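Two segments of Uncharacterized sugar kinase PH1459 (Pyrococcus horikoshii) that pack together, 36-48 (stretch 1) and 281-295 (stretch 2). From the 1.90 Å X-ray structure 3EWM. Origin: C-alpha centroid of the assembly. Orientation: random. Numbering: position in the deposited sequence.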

ATOM      1  N   PRO A  36       8.217  12.791  10.204  1.00  9.48           N
ATOM      2  CA  PRO A  36       7.692  13.973  10.903  1.00  9.87           C
ATOM      3  C   PRO A  36       6.639  13.599  11.947  1.00  9.15           C
ATOM      4  O   PRO A  36       6.563  14.238  12.984  1.00  9.35           O
ATOM      5  N   ALA A  37       5.857  12.554  11.674  1.00  8.52           N
ATOM      6  CA  ALA A  37       4.915  12.034  12.662  1.00  8.37           C
ATOM      7  C   ALA A  37       5.688  11.489  13.856  1.00  8.30           C
ATOM      8  O   ALA A  37       5.303  11.707  15.004  1.00  7.96           O
ATOM      9  N   ASN A  38       6.772  10.763  13.581  1.00  7.90           N
ATOM     10  CA  ASN A  38       7.540  10.161  14.665  1.00  8.33           C
ATOM     11  C   ASN A  38       8.165  11.236  15.529  1.00  7.77           C
ATOM     12  O   ASN A  38       8.218  11.107  16.745  1.00  7.82           O
ATOM     13  N   VAL A  39       8.668  12.284  14.885  1.00  7.22           N
ATOM     14  CA  VAL A  39       9.248  13.408  15.605  1.00  7.51           C
ATOM     15  C   VAL A  39       8.152  14.124  16.410  1.00  7.36           C
ATOM     16  O   VAL A  39       8.354  14.490  17.564  1.00  7.54           O
ATOM     17  N   ALA A  40       6.991  14.292  15.788  1.00  7.22           N
ATOM     18  CA  ALA A  40       5.864  14.958  16.450  1.00  8.03           C
ATOM     19  C   ALA A  40       5.478  14.216  17.719  1.00  8.25           C
ATOM     20  O   ALA A  40       5.228  14.842  18.745  1.00  8.96           O
ATOM     21  N   VAL A  41       5.432  12.886  17.647  1.00  8.54           N
ATOM     22  CA  VAL A  41       5.152  12.069  18.834  1.00  7.75           C
ATOM     23  C   VAL A  41       6.270  12.229  19.882  1.00  7.93           C
ATOM     24  O   VAL A  41       5.990  12.413  21.067  1.00  7.37           O
ATOM     25  N   GLY A  42       7.521  12.200  19.436  1.00  7.38           N
ATOM     26  CA  GLY A  42       8.660  12.426  20.334  1.00  7.43           C
ATOM     27  C   GLY A  42       8.562  13.746  21.073  1.00  7.79           C
ATOM     28  O   GLY A  42       8.717  13.786  22.288  1.00  8.07           O
ATOM     29  N   VAL A  43       8.288  14.819  20.335  1.00  8.01           N
ATOM     30  CA  VAL A  43       8.093  16.164  20.915  1.00  9.45           C
ATOM     31  C   VAL A  43       7.024  16.156  22.002  1.00 10.09           C
ATOM     32  O   VAL A  43       7.257  16.633  23.118  1.00 10.48           O
ATOM     33  N   SER A  44       5.872  15.583  21.676  1.00 10.41           N
ATOM     34  CA  SER A  44       4.798  15.416  22.637  1.00 11.71           C
ATOM     35  C   SER A  44       5.234  14.614  23.851  1.00 11.48           C
ATOM     36  O   SER A  44       4.938  14.991  24.970  1.00 11.42           O
ATOM     37  N   ARG A  45       5.960  13.518  23.635  1.00 11.82           N
ATOM     38  CA  ARG A  45       6.425  12.699  24.748  1.00 12.06           C
ATOM     39  C   ARG A  45       7.376  13.419  25.694  1.00 12.07           C
ATOM     40  O   ARG A  45       7.400  13.146  26.905  1.00 12.07           O
ATOM     41  N   LEU A  46       8.144  14.342  25.136  1.00 12.13           N
ATOM     42  CA  LEU A  46       9.035  15.207  25.891  1.00 12.01           C
ATOM     43  C   LEU A  46       8.314  16.374  26.592  1.00 12.96           C
ATOM     44  O   LEU A  46       8.963  17.212  27.213  1.00 13.31           O
ATOM     45  N   GLY A  47       6.992  16.425  26.461  1.00 13.27           N
ATOM     46  CA  GLY A  47       6.144  17.376  27.206  1.00 13.70           C
ATOM     47  C   GLY A  47       5.849  18.684  26.498  1.00 14.00           C
ATOM     48  O   GLY A  47       5.357  19.644  27.121  1.00 14.03           O
ATOM     49  N   VAL A  48       6.137  18.731  25.197  1.00 12.82           N
ATOM     50  CA  VAL A  48       5.993  19.960  24.419  1.00 13.06           C
ATOM     51  C   VAL A  48       4.807  19.832  23.459  1.00 13.39           C
ATOM     52  O   VAL A  48       4.625  18.779  22.860  1.00 12.48           O
ATOM     53  N   GLN A 281      15.706   1.461  24.053  1.00 15.45           N
ATOM     54  CA  GLN A 281      15.127   0.478  24.956  1.00 16.77           C
ATOM     55  C   GLN A 281      13.646   0.255  24.646  1.00 17.28           C
ATOM     56  O   GLN A 281      13.007  -0.579  25.272  1.00 17.67           O
ATOM     57  N   LYS A 282      13.136   0.990  23.656  1.00 17.10           N
ATOM     58  CA  LYS A 282      11.730   0.988  23.294  1.00 18.10           C
ATOM     59  C   LYS A 282      11.581   0.538  21.828  1.00 17.89           C
ATOM     60  O   LYS A 282      12.370   0.933  20.957  1.00 17.37           O
ATOM     61  N   ARG A 283      10.586  -0.303  21.555  1.00 17.65           N
ATOM     62  CA  ARG A 283      10.389  -0.830  20.203  1.00 17.88           C
ATOM     63  C   ARG A 283       9.679   0.134  19.270  1.00 17.21           C
ATOM     64  O   ARG A 283       8.782   0.880  19.689  1.00 17.40           O
ATOM     65  N   GLY A 284      10.066   0.092  17.997  1.00 16.43           N
ATOM     66  CA  GLY A 284       9.302   0.745  16.935  1.00 15.98           C
ATOM     67  C   GLY A 284       9.700   2.170  16.599  1.00 15.08           C
ATOM     68  O   GLY A 284      10.646   2.740  17.180  1.00 14.59           O
ATOM     69  N   ALA A 285       8.963   2.739  15.654  1.00 13.88           N
ATOM     70  CA  ALA A 285       9.249   4.076  15.128  1.00 13.50           C
ATOM     71  C   ALA A 285       9.003   5.214  16.123  1.00 12.73           C
ATOM     72  O   ALA A 285       9.545   6.314  15.950  1.00 12.88           O
ATOM     73  N   TRP A 286       8.190   4.965  17.157  1.00 11.75           N
ATOM     74  CA  TRP A 286       7.939   5.965  18.202  1.00 11.14           C
ATOM     75  C   TRP A 286       8.578   5.506  19.493  1.00 11.46           C
ATOM     76  O   TRP A 286       7.910   4.966  20.388  1.00 11.12           O
ATOM     77  N   SER A 287       9.879   5.717  19.581  1.00 11.63           N
ATOM     78  CA  SER A 287      10.646   5.157  20.669  1.00 12.40           C
ATOM     79  C   SER A 287      11.120   6.224  21.666  1.00 12.26           C
ATOM     80  O   SER A 287      11.769   5.891  22.653  1.00 13.20           O
ATOM     81  N   THR A 288      10.769   7.487  21.435  1.00 11.94           N
ATOM     82  CA  THR A 288      11.203   8.571  22.321  1.00 12.13           C
ATOM     83  C   THR A 288      10.708   8.271  23.738  1.00 12.15           C
ATOM     84  O   THR A 288       9.533   7.997  23.917  1.00 12.74           O
ATOM     85  N   PRO A 289      11.603   8.318  24.733  1.00 12.98           N
ATOM     86  CA  PRO A 289      11.158   8.155  26.116  1.00 13.06           C
ATOM     87  C   PRO A 289      10.289   9.325  26.566  1.00 13.72           C
ATOM     88  O   PRO A 289      10.363  10.415  26.008  1.00 13.24           O
ATOM     89  N   ARG A 290       9.473   9.081  27.576  1.00 15.08           N
ATOM     90  CA  ARG A 290       8.616  10.115  28.120  1.00 16.67           C
ATOM     91  C   ARG A 290       9.398  11.051  29.035  1.00 17.18           C
ATOM     92  O   ARG A 290      10.390  10.648  29.666  1.00 16.94           O
ATOM     93  N   LYS A 291       8.947  12.302  29.081  1.00 17.41           N
ATOM     94  CA  LYS A 291       9.457  13.301  29.995  1.00 18.61           C
ATOM     95  C   LYS A 291       9.643  12.731  31.412  1.00 19.40           C
ATOM     96  O   LYS A 291      10.698  12.926  32.032  1.00 18.95           O
ATOM     97  N   ASP A 292       8.638  12.010  31.905  1.00 20.04           N
ATOM     98  CA  ASP A 292       8.676  11.488  33.279  1.00 21.45           C
ATOM     99  C   ASP A 292       9.852  10.521  33.497  1.00 21.11           C
ATOM    100  O   ASP A 292      10.504  10.562  34.534  1.00 21.20           O
ATOM    101  N   GLU A 293      10.138   9.680  32.508  1.00 20.54           N
ATOM    102  CA  GLU A 293      11.310   8.811  32.566  1.00 21.10           C
ATOM    103  C   GLU A 293      12.606   9.599  32.511  1.00 20.41           C
ATOM    104  O   GLU A 293      13.566   9.256  33.196  1.00 20.16           O
ATOM    105  N   LEU A 294      12.638  10.629  31.662  1.00 19.82           N
ATOM    106  CA  LEU A 294      13.839  11.428  31.450  1.00 19.90           C
ATOM    107  C   LEU A 294      14.196  12.268  32.661  1.00 20.46           C
ATOM    108  O   LEU A 294      15.374  12.514  32.929  1.00 20.87           O
ATOM    109  N   LEU A 295      13.176  12.692  33.398  1.00 21.16           N
ATOM    110  CA  LEU A 295      13.378  13.527  34.578  1.00 21.98           C
ATOM    111  C   LEU A 295      14.226  12.848  35.667  1.00 22.13           C
ATOM    112  O   LEU A 295      14.785  13.524  36.522  1.00 22.04           O
TER

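The contact between the helix 36-45 and the loop that leads into the short helix beginning at Lys291 is organised around Arg45. Its side chain leaves the helix toward the second stretch in an extended conformation (chi1 m, chi2 and chi3 t), which carries the guanidinium to the backbone carbonyls of the loop. Arg45 NH1 donates to Thr288 O (2.8 Å) and to Trp286 O (2.9 Å), and both acceptors lie near the guanidinium plane, as good donor geometry requires. A weak bond from Arg45 NH2 to Trp286 O (3.3 Å) adds to this, and water 2 links the same two atoms, accepting from Arg45 NH2 at 2.8 Å and donating to Trp286 O at 3.0 Å.

The backbone of Arg45 is engaged as well. Lys291 N donates to Arg45 O (2.8 Å), tying the start of one helix to the end of the other, while water 3 donates to Arg45 O at 2.7 Å and accepts a weak bond from Arg290 NH1 at 3.1 Å.

At the other end of the interface, Trp286 (chi1 m) points toward the helix and donates from NE1 to Asn38 OD1 (2.7 Å). Asn38, also m, places OD1 at the edge of the indole, and its ND2 is satisfied elsewhere in the structure. Val41 (t) covers one face of the ring: its CG2 sits 3.4 Å from the centroid of the six-membered ring of Trp286, almost on the ring normal.

Positive charges gather around Arg45. Lys282 NZ is 3.8 Å from Arg45 NH1, but it also donates to Thr288 O (3.2 Å) and forms a salt bridge with Glu293 OE1 (3.2 Å), which offsets some of this charge. Arg290 NH2 approaches Arg45 NE to 3.6 Å, with Arg45 CG over one face of the Arg290 guanidinium.

Between these polar sites the packing is close. Thr288 (m) points toward the first stretch, its OG1 3.2 Å from Gly42 CA; a CB on the glycine would clash with that oxygen. Water 1 bridges Thr288 OG1 (2.7 Å) and Asn38 O (3.0 Å). Leu46 (m, t) starts away from the second stretch, yet its end comes nearer, Leu46 CD2 reaching Leu294 CD1 at 3.1 Å and Thr288 CG2 at 3.8 Å. Finally, the extended Lys291 side chain runs past Gly47, where a CB would clash with Lys291 CD, and water 4 joins Lys291 NZ (2.9 Å) to Leu46 O (2.7 Å).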

ATOM      1  CB  PRO A  36       7.068  14.810   9.779  1.00 10.37           C
ATOM      2  CG  PRO A  36       7.636  14.212   8.491  1.00 11.69           C
ATOM      3  CD  PRO A  36       7.812  12.776   8.787  1.00  9.06           C
ATOM      4  CB  ALA A  37       4.074  10.957  12.060  1.00  8.37           C
ATOM      5  CB  ASN A  38       8.634   9.222  14.142  1.00  8.77           C
ATOM      6  CG  ASN A  38       8.109   8.172  13.166  1.00  9.81           C
ATOM      7  OD1 ASN A  38       6.928   7.847  13.149  1.00 10.09           O
ATOM      8  ND2 ASN A  38       9.006   7.648  12.327  1.00 12.90           N
ATOM      9  CB  VAL A  39       9.930  14.412  14.658  1.00  7.10           C
ATOM     10  CG1 VAL A  39      10.398  15.652  15.452  1.00  8.34           C
ATOM     11  CG2 VAL A  39      11.118  13.775  13.960  1.00  7.26           C
ATOM     12  CB  ALA A  40       4.662  15.055  15.518  1.00  6.97           C
ATOM     13  CB  VAL A  41       4.912  10.583  18.444  1.00  8.55           C
ATOM     14  CG1 VAL A  41       4.942   9.651  19.674  1.00  9.54           C
ATOM     15  CG2 VAL A  41       3.602  10.459  17.682  1.00  7.74           C
ATOM     16  CB  VAL A  43       7.759  17.187  19.833  1.00  9.73           C
ATOM     17  CG1 VAL A  43       7.302  18.520  20.433  1.00 10.18           C
ATOM     18  CG2 VAL A  43       8.977  17.390  18.924  1.00 10.14           C
ATOM     19  CB  SER A  44       3.578  14.769  21.994  1.00 11.33           C
ATOM     20  OG  SER A  44       2.521  14.700  22.944  1.00 13.75           O
ATOM     21  CB  ARG A  45       7.053  11.424  24.233  1.00 11.88           C
ATOM     22  CG  ARG A  45       6.021  10.486  23.726  1.00 13.32           C
ATOM     23  CD  ARG A  45       6.593   9.147  23.621  1.00 14.45           C
ATOM     24  NE  ARG A  45       5.701   8.208  22.968  1.00 12.91           N
ATOM     25  CZ  ARG A  45       6.135   7.077  22.446  1.00 13.21           C
ATOM     26  NH1 ARG A  45       7.429   6.801  22.518  1.00 11.32           N
ATOM     27  NH2 ARG A  45       5.295   6.236  21.861  1.00 13.18           N
ATOM     28  CB  LEU A  46      10.115  15.750  24.957  1.00 12.09           C
ATOM     29  CG  LEU A  46      10.989  14.673  24.332  1.00 10.92           C
ATOM     30  CD1 LEU A  46      12.037  15.300  23.433  1.00 11.66           C
ATOM     31  CD2 LEU A  46      11.645  13.851  25.429  1.00 10.22           C
ATOM     32  CB  VAL A  48       7.295  20.276  23.647  1.00 12.52           C
ATOM     33  CG1 VAL A  48       7.090  21.365  22.610  1.00 12.42           C
ATOM     34  CG2 VAL A  48       8.399  20.659  24.622  1.00 13.81           C
ATOM     35  CB  GLN A 281      15.316   0.924  26.407  1.00 17.11           C
ATOM     36  CG  GLN A 281      16.759   1.194  26.756  1.00 18.59           C
ATOM     37  CD  GLN A 281      17.642  -0.006  26.472  1.00 21.23           C
ATOM     38  OE1 GLN A 281      18.432  -0.011  25.522  1.00 24.14           O
ATOM     39  NE2 GLN A 281      17.494  -1.036  27.273  1.00 21.12           N
ATOM     40  CB  LYS A 282      11.126   2.393  23.508  1.00 17.96           C
ATOM     41  CG  LYS A 282      11.210   2.922  24.977  1.00 19.25           C
ATOM     42  CD  LYS A 282      10.766   4.386  25.122  1.00 20.62           C
ATOM     43  CE  LYS A 282       9.722   4.576  26.247  1.00 23.87           C
ATOM     44  NZ  LYS A 282       8.711   5.648  25.891  1.00 24.80           N
ATOM     45  CB  ARG A 283       9.583  -2.128  20.249  1.00 18.54           C
ATOM     46  CG  ARG A 283      10.333  -3.272  20.857  1.00 20.16           C
ATOM     47  CD  ARG A 283       9.476  -4.518  20.860  1.00 25.77           C
ATOM     48  NE  ARG A 283       9.909  -5.442  21.902  1.00 28.30           N
ATOM     49  CZ  ARG A 283      10.964  -6.246  21.796  1.00 31.13           C
ATOM     50  NH1 ARG A 283      11.704  -6.237  20.688  1.00 30.25           N
ATOM     51  NH2 ARG A 283      11.281  -7.055  22.808  1.00 32.41           N
ATOM     52  CB  ALA A 285       8.465   4.316  13.832  1.00 12.87           C
ATOM     53  CB  TRP A 286       6.441   6.180  18.454  1.00 10.88           C
ATOM     54  CG  TRP A 286       5.696   6.718  17.290  1.00  9.77           C
ATOM     55  CD1 TRP A 286       6.219   7.144  16.101  1.00 10.95           C
ATOM     56  CD2 TRP A 286       4.289   6.932  17.210  1.00 10.45           C
ATOM     57  NE1 TRP A 286       5.226   7.586  15.276  1.00  9.47           N
ATOM     58  CE2 TRP A 286       4.026   7.475  15.929  1.00 11.19           C
ATOM     59  CE3 TRP A 286       3.219   6.704  18.086  1.00  9.82           C
ATOM     60  CZ2 TRP A 286       2.743   7.819  15.511  1.00  9.52           C
ATOM     61  CZ3 TRP A 286       1.928   7.042  17.657  1.00 10.47           C
ATOM     62  CH2 TRP A 286       1.707   7.589  16.385  1.00 10.03           C
ATOM     63  CB  SER A 287      11.824   4.363  20.102  1.00 11.67           C
ATOM     64  OG  SER A 287      12.771   5.249  19.572  1.00 14.44           O
ATOM     65  CB  THR A 288      10.620   9.929  21.899  1.00 11.63           C
ATOM     66  OG1 THR A 288      10.995  10.209  20.550  1.00 11.34           O
ATOM     67  CG2 THR A 288      11.104  11.061  22.834  1.00 10.24           C
ATOM     68  CB  PRO A 289      12.464   8.120  26.901  1.00 12.70           C
ATOM     69  CG  PRO A 289      13.431   8.921  26.038  1.00 14.18           C
ATOM     70  CD  PRO A 289      13.068   8.489  24.649  1.00 13.12           C
ATOM     71  CB  ARG A 290       7.439   9.475  28.859  1.00 17.07           C
ATOM     72  CG  ARG A 290       6.699   8.470  27.981  1.00 20.17           C
ATOM     73  CD  ARG A 290       5.262   8.279  28.380  1.00 23.29           C
ATOM     74  NE  ARG A 290       4.466   8.068  27.174  1.00 27.16           N
ATOM     75  CZ  ARG A 290       3.827   9.033  26.510  1.00 26.03           C
ATOM     76  NH1 ARG A 290       3.851  10.297  26.929  1.00 25.42           N
ATOM     77  NH2 ARG A 290       3.150   8.725  25.419  1.00 27.92           N
ATOM     78  CB  LYS A 291       8.507  14.505  30.017  1.00 18.51           C
ATOM     79  CG  LYS A 291       8.869  15.545  31.035  1.00 21.43           C
ATOM     80  CD  LYS A 291       8.148  16.842  30.777  1.00 22.98           C
ATOM     81  CE  LYS A 291       8.506  17.857  31.836  1.00 24.55           C
ATOM     82  NZ  LYS A 291       8.124  19.239  31.446  1.00 27.30           N
ATOM     83  CB  ASP A 292       7.332  10.864  33.684  1.00 22.41           C
ATOM     84  CG  ASP A 292       6.873   9.763  32.735  1.00 25.70           C
ATOM     85  OD1 ASP A 292       7.564   8.723  32.620  1.00 30.42           O
ATOM     86  OD2 ASP A 292       5.802   9.922  32.110  1.00 31.33           O
ATOM     87  CB  GLU A 293      11.349   7.854  31.390  1.00 21.41           C
ATOM     88  CG  GLU A 293      10.115   7.070  31.098  1.00 24.52           C
ATOM     89  CD  GLU A 293      10.256   6.389  29.758  1.00 26.32           C
ATOM     90  OE1 GLU A 293       9.377   6.575  28.893  1.00 26.15           O
ATOM     91  OE2 GLU A 293      11.295   5.716  29.566  1.00 29.49           O
ATOM     92  CB  LEU A 294      13.681  12.328  30.226  1.00 18.63           C
ATOM     93  CG  LEU A 294      13.785  11.613  28.878  1.00 17.99           C
ATOM     94  CD1 LEU A 294      13.107  12.459  27.808  1.00 14.72           C
ATOM     95  CD2 LEU A 294      15.222  11.286  28.463  1.00 18.04           C
ATOM     96  CB  LEU A 295      12.035  13.998  35.129  1.00 22.04           C
ATOM     97  CG  LEU A 295      11.487  15.406  34.838  1.00 23.26           C
ATOM     98  CD1 LEU A 295      12.097  16.105  33.649  1.00 23.39           C
ATOM     99  CD2 LEU A 295       9.996  15.314  34.684  1.00 23.17           C
TER
HETATM  100  O   HOH W   1       9.302   9.131  18.682  1.00 12.52           O
HETATM  101  O   HOH W   2       5.258   3.589  20.813  1.00 21.52           O
HETATM  102  O   HOH W   3       5.230  12.651  28.359  1.00 23.15           O
HETATM  103  O   HOH W   4       8.490  19.540  28.535  1.00 31.99           O